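Local coordinates for protein branched-chain-amino-acid aminotransferase (Pseudomonas aeruginosa, PDB 6NST) that probably catalyses the reversible, pyridoxal-phosphate-dependent transfer of the amino group between leucine, isoleucine or valine and 2-oxoglutarate, at residues Gly139-His151 with Glu174-Pro188. The protein carries 1 engineered substitution. Numbering follows the deposited sequence.
Sequences GIKVRTSSFTRHH and EAISGGADEAMMLDP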
loop_
_atom_site.group_PDB
_atom_site.type_symbol
_atom_site.label_atom_id
_atom_site.label_comp_id
_atom_site.label_asym_id
_atom_site.label_seq_id
_atom_site.Cartn_x
_atom_site.Cartn_y
_atom_site.Cartn_z
ATOM N N GLY A 139 -23.369 15.721 22.022
ATOM C CA GLY A 139 -22.765 14.934 20.970
ATOM C C GLY A 139 -22.788 15.661 19.636
ATOM O O GLY A 139 -23.694 16.452 19.340
ATOM N N ILE A 140 -21.778 15.384 18.816
ATOM C CA ILE A 140 -21.637 15.998 17.504
ATOM C C ILE A 140 -21.866 14.942 16.429
ATOM O O ILE A 140 -21.843 13.734 16.686
ATOM C CB ILE A 140 -20.257 16.662 17.325
ATOM C CG1 ILE A 140 -19.145 15.616 17.437
ATOM C CG2 ILE A 140 -20.051 17.753 18.356
ATOM C CD1 ILE A 140 -17.755 16.173 17.202
ATOM N N LYS A 141 -22.093 15.417 15.205
ATOM C CA LYS A 141 -22.182 14.552 14.035
ATOM C C LYS A 141 -20.804 14.400 13.407
ATOM O O LYS A 141 -20.056 15.373 13.283
ATOM C CB LYS A 141 -23.155 15.119 13.000
ATOM C CG LYS A 141 -24.620 15.042 13.383
ATOM C CD LYS A 141 -25.497 15.609 12.272
ATOM C CE LYS A 141 -25.232 14.909 10.944
ATOM N NZ LYS A 141 -26.087 15.437 9.841
ATOM N N VAL A 142 -20.477 13.176 13.000
ATOM C CA VAL A 142 -19.164 12.861 12.451
ATOM C C VAL A 142 -19.343 12.119 11.133
ATOM O O VAL A 142 -20.133 11.172 11.049
ATOM C CB VAL A 142 -18.325 12.025 13.437
ATOM C CG1 VAL A 142 -17.019 11.589 12.795
ATOM C CG2 VAL A 142 -18.053 12.823 14.701
ATOM N N ARG A 143 -18.614 12.552 10.109
ATOM C CA ARG A 143 -18.547 11.858 8.831
ATOM C C ARG A 143 -17.112 11.419 8.584
ATOM O O ARG A 143 -16.176 12.195 8.805
ATOM C CB ARG A 143 -19.034 12.748 7.685
ATOM C CG ARG A 143 -20.529 13.007 7.699
ATOM C CD ARG A 143 -20.945 13.945 6.576
ATOM N NE ARG A 143 -20.769 13.343 5.259
ATOM C CZ ARG A 143 -21.647 12.522 4.691
ATOM N NH1 ARG A 143 -22.765 12.198 5.329
ATOM N NH2 ARG A 143 -21.407 12.018 3.488
ATOM N N THR A 144 -16.940 10.178 8.138
ATOM C CA THR A 144 -15.608 9.690 7.807
ATOM C C THR A 144 -15.063 10.451 6.603
ATOM O O THR A 144 -15.744 10.588 5.581
ATOM C CB THR A 144 -15.640 8.192 7.518
ATOM O OG1 THR A 144 -16.179 7.496 8.649
ATOM C CG2 THR A 144 -14.239 7.675 7.235
ATOM N N SER A 145 -13.838 10.952 6.730
ATOM C CA SER A 145 -13.243 11.767 5.680
ATOM C C SER A 145 -12.827 10.913 4.491
ATOM O O SER A 145 -12.286 9.815 4.653
ATOM C CB SER A 145 -12.029 12.522 6.224
ATOM O OG SER A 145 -11.343 13.201 5.186
ATOM N N SER A 146 -13.082 11.428 3.286
ATOM C CA SER A 146 -12.582 10.804 2.070
ATOM C C SER A 146 -11.115 11.119 1.819
ATOM O O SER A 146 -10.510 10.515 0.928
ATOM C CB SER A 146 -13.412 11.244 0.860
ATOM O OG SER A 146 -13.178 12.609 0.548
ATOM N N PHE A 147 -10.539 12.053 2.572
ATOM C CA PHE A 147 -9.112 12.329 2.510
ATOM C C PHE A 147 -8.377 11.398 3.467
ATOM O O PHE A 147 -8.746 11.287 4.642
ATOM C CB PHE A 147 -8.818 13.788 2.867
ATOM C CG PHE A 147 -9.431 14.780 1.924
ATOM C CD1 PHE A 147 -8.761 15.165 0.774
ATOM C CD2 PHE A 147 -10.672 15.333 2.190
ATOM C CE1 PHE A 147 -9.321 16.078 -0.096
ATOM C CE2 PHE A 147 -11.238 16.247 1.323
ATOM C CZ PHE A 147 -10.562 16.622 0.181
ATOM N N THR A 148 -7.343 10.735 2.962
ATOM C CA THR A 148 -6.548 9.842 3.791
ATOM C C THR A 148 -5.655 10.646 4.728
ATOM O O THR A 148 -5.077 11.664 4.337
ATOM C CB THR A 148 -5.705 8.924 2.906
ATOM O OG1 THR A 148 -6.563 8.216 2.002
ATOM C CG2 THR A 148 -4.933 7.925 3.743
ATOM N N ARG A 149 -5.555 10.193 5.975
ATOM C CA ARG A 149 -4.731 10.876 6.962
ATOM C C ARG A 149 -3.248 10.729 6.608
ATOM O O ARG A 149 -2.858 9.921 5.762
ATOM C CB ARG A 149 -5.024 10.334 8.363
ATOM C CG ARG A 149 -4.573 11.229 9.518
ATOM C CD ARG A 149 -5.038 12.668 9.341
ATOM N NE ARG A 149 -4.701 13.500 10.495
ATOM C CZ ARG A 149 -4.948 14.805 10.576
ATOM N NH1 ARG A 149 -5.533 15.437 9.568
ATOM N NH2 ARG A 149 -4.608 15.480 11.665
ATOM N N HIS A 150 -2.418 11.532 7.275
ATOM C CA HIS A 150 -1.004 11.631 6.937
ATOM C C HIS A 150 -0.307 10.275 7.015
ATOM O O HIS A 150 -0.651 9.414 7.828
ATOM C CB HIS A 150 -0.307 12.623 7.869
ATOM C CG HIS A 150 -0.596 14.056 7.551
ATOM N ND1 HIS A 150 -0.133 14.671 6.407
ATOM C CD2 HIS A 150 -1.292 14.999 8.229
ATOM C CE1 HIS A 150 -0.537 15.929 6.392
ATOM N NE2 HIS A 150 -1.241 16.154 7.487
ATOM N N HIS A 151 0.696 10.105 6.156
ATOM C CA HIS A 151 1.491 8.887 6.065
ATOM C C HIS A 151 2.764 9.057 6.886
ATOM O O HIS A 151 3.453 10.075 6.763
ATOM C CB HIS A 151 1.821 8.589 4.601
ATOM C CG HIS A 151 2.520 7.284 4.379
ATOM N ND1 HIS A 151 3.863 7.105 4.632
ATOM C CD2 HIS A 151 2.069 6.104 3.893
ATOM C CE1 HIS A 151 4.204 5.866 4.330
ATOM N NE2 HIS A 151 3.135 5.238 3.878
ATOM N N GLU A 174 -14.886 19.189 4.338
ATOM C CA GLU A 174 -15.718 18.136 3.765
ATOM C C GLU A 174 -16.801 17.701 4.742
ATOM O O GLU A 174 -17.964 17.534 4.358
ATOM C CB GLU A 174 -14.861 16.936 3.361
ATOM C CG GLU A 174 -15.685 15.759 2.846
ATOM C CD GLU A 174 -14.851 14.526 2.557
ATOM O OE1 GLU A 174 -13.876 14.275 3.296
ATOM O OE2 GLU A 174 -15.172 13.810 1.586
ATOM N N ALA A 175 -16.434 17.507 6.011
ATOM C CA ALA A 175 -17.411 17.086 7.008
ATOM C C ALA A 175 -18.493 18.135 7.207
ATOM O O ALA A 175 -19.658 17.792 7.433
ATOM C CB ALA A 175 -16.712 16.784 8.332
ATOM N N ILE A 176 -18.132 19.415 7.117
ATOM C CA ILE A 176 -19.118 20.476 7.293
ATOM C C ILE A 176 -20.032 20.566 6.077
ATOM O O ILE A 176 -21.256 20.673 6.213
ATOM C CB ILE A 176 -18.409 21.812 7.582
ATOM C CG1 ILE A 176 -17.670 21.734 8.921
ATOM C CG2 ILE A 176 -19.405 22.958 7.581
ATOM C CD1 ILE A 176 -16.883 22.982 9.264
ATOM N N SER A 177 -19.460 20.508 4.870
ATOM C CA SER A 177 -20.275 20.558 3.660
ATOM C C SER A 177 -21.190 19.348 3.530
ATOM O O SER A 177 -22.167 19.402 2.777
ATOM C CB SER A 177 -19.383 20.674 2.420
ATOM O OG SER A 177 -18.540 19.542 2.283
ATOM N N GLY A 178 -20.904 18.265 4.246
ATOM C CA GLY A 178 -21.763 17.103 4.273
ATOM C C GLY A 178 -22.788 17.091 5.380
ATOM O O GLY A 178 -23.538 16.118 5.507
ATOM N N GLY A 179 -22.844 18.144 6.197
ATOM C CA GLY A 179 -23.821 18.248 7.260
ATOM C C GLY A 179 -23.323 17.892 8.645
ATOM O O GLY A 179 -24.100 17.980 9.602
ATOM N N ALA A 180 -22.061 17.507 8.788
ATOM C CA ALA A 180 -21.515 17.078 10.066
ATOM C C ALA A 180 -20.728 18.202 10.731
ATOM O O ALA A 180 -20.526 19.281 10.168
ATOM C CB ALA A 180 -20.622 15.847 9.880
ATOM N N ASP A 181 -20.278 17.927 11.953
ATOM C CA ASP A 181 -19.458 18.860 12.715
ATOM C C ASP A 181 -17.980 18.524 12.674
ATOM O O ASP A 181 -17.147 19.419 12.851
ATOM C CB ASP A 181 -19.911 18.890 14.178
ATOM C CG ASP A 181 -21.387 19.149 14.318
ATOM O OD1 ASP A 181 -21.886 20.090 13.666
ATOM O OD2 ASP A 181 -22.050 18.402 15.066
ATOM N N GLU A 182 -17.635 17.260 12.453
ATOM C CA GLU A 182 -16.243 16.845 12.491
ATOM C C GLU A 182 -16.061 15.671 11.541
ATOM O O GLU A 182 -17.021 15.000 11.158
ATOM C CB GLU A 182 -15.816 16.480 13.921
ATOM C CG GLU A 182 -14.311 16.381 14.144
ATOM C CD GLU A 182 -13.557 17.587 13.615
ATOM O OE1 GLU A 182 -13.182 17.576 12.425
ATOM O OE2 GLU A 182 -13.349 18.551 14.383
ATOM N N ALA A 183 -14.812 15.447 11.149
ATOM C CA ALA A 183 -14.444 14.329 10.299
ATOM C C ALA A 183 -13.699 13.281 11.114
ATOM O O ALA A 183 -13.080 13.590 12.135
ATOM C CB ALA A 183 -13.576 14.790 9.123
ATOM N N MET A 184 -13.783 12.033 10.662
ATOM C CA MET A 184 -13.000 10.933 11.210
ATOM C C MET A 184 -11.992 10.508 10.150
ATOM O O MET A 184 -12.377 10.166 9.026
ATOM C CB MET A 184 -13.896 9.759 11.618
ATOM C CG MET A 184 -13.182 8.679 12.430
ATOM S SD MET A 184 -14.253 7.360 13.054
ATOM C CE MET A 184 -14.633 6.458 11.553
ATOM N N MET A 185 -10.710 10.538 10.504
ATOM C CA MET A 185 -9.636 10.277 9.553
ATOM C C MET A 185 -9.223 8.812 9.583
ATOM O O MET A 185 -9.129 8.201 10.652
ATOM C CB MET A 185 -8.415 11.146 9.859
ATOM C CG MET A 185 -8.721 12.605 10.126
ATOM S SD MET A 185 -9.411 13.431 8.690
ATOM C CE MET A 185 -8.163 13.083 7.455
ATOM N N LEU A 186 -8.954 8.262 8.403
ATOM C CA LEU A 186 -8.408 6.920 8.261
ATOM C C LEU A 186 -6.971 7.001 7.762
ATOM O O LEU A 186 -6.649 7.834 6.909
ATOM C CB LEU A 186 -9.245 6.080 7.290
ATOM C CG LEU A 186 -10.761 6.076 7.494
ATOM C CD1 LEU A 186 -11.429 5.280 6.391
ATOM C CD2 LEU A 186 -11.132 5.512 8.861
ATOM N N ASP A 187 -6.113 6.131 8.294
ATOM C CA ASP A 187 -4.716 6.082 7.887
ATOM C C ASP A 187 -4.603 5.454 6.495
ATOM O O ASP A 187 -5.588 4.951 5.950
ATOM C CB ASP A 187 -3.892 5.320 8.932
ATOM C CG ASP A 187 -4.351 3.882 9.121
ATOM O OD1 ASP A 187 -5.222 3.408 8.364
ATOM O OD2 ASP A 187 -3.833 3.224 10.047
ATOM N N PRO A 188 -3.411 5.480 5.883
ATOM C CA PRO A 188 -3.258 4.867 4.548
ATOM C C PRO A 188 -3.589 3.378 4.485
ATOM O O PRO A 188 -3.713 2.844 3.376
ATOM C CB PRO A 188 -1.782 5.120 4.218
ATOM C CG PRO A 188 -1.472 6.386 4.932
ATOM C CD PRO A 188 -2.248 6.322 6.222
HETATM O O HOH W 1 -24.796 15.071 7.647
HETATM O O HOH W 2 -9.785 9.231 5.850
#
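Val142 and Glu182, Arg143 and Ala183, and Thr144 and Met184 pair as neighbours in two parallel strands, the outer members of a beta-alpha-beta unit whose connection runs through helix 166-177. The unit illustrates how side chains can extend a parallel pair past its backbone bonds: Asp181 at one end, and Glu174 of the crossover helix at the other. Arg143 N donates to Glu182 O (3.1 Å), Met184 N to Arg143 O, and Ser145 N to Met184 O. At the entry, Lys141 O accepts from the backbone N of both Asp181 and Glu182, while Lys141 N is held by Asp181 OD2.

Glu174, on the last turn of the helix, shows the principle atom by atom. From CB its chain runs fully extended, CG lying opposite the backbone N (chi1 176°), and this reach brings the carboxylate to where the chain turns a corner after strand 140-145. Glu174 OE1 accepts from Ser146 N (3.0 Å). It also passes 3.6 Å from Phe147 CD2, the ring and carboxylate planes being 69° apart. Glu174 OE2 accepts from Ser146 OG (2.5 Å), so both oxygens are gripped on their syn sides by one residue. Ser146 OG is also hydrogen-bonded to Arg243 NH1 of a neighbouring subunit, which places the corner at a subunit interface.

Beyond the corner, Arg149 N bonds to Leu186 O, and the Arg149 side chain crosses Met185 obliquely on the way to a salt bridge from NE to Glu194. Met185, bent at chi2 and chi3, finishes with CE 3.4 Å from Phe147 O and 3.7 Å from Arg149 CD.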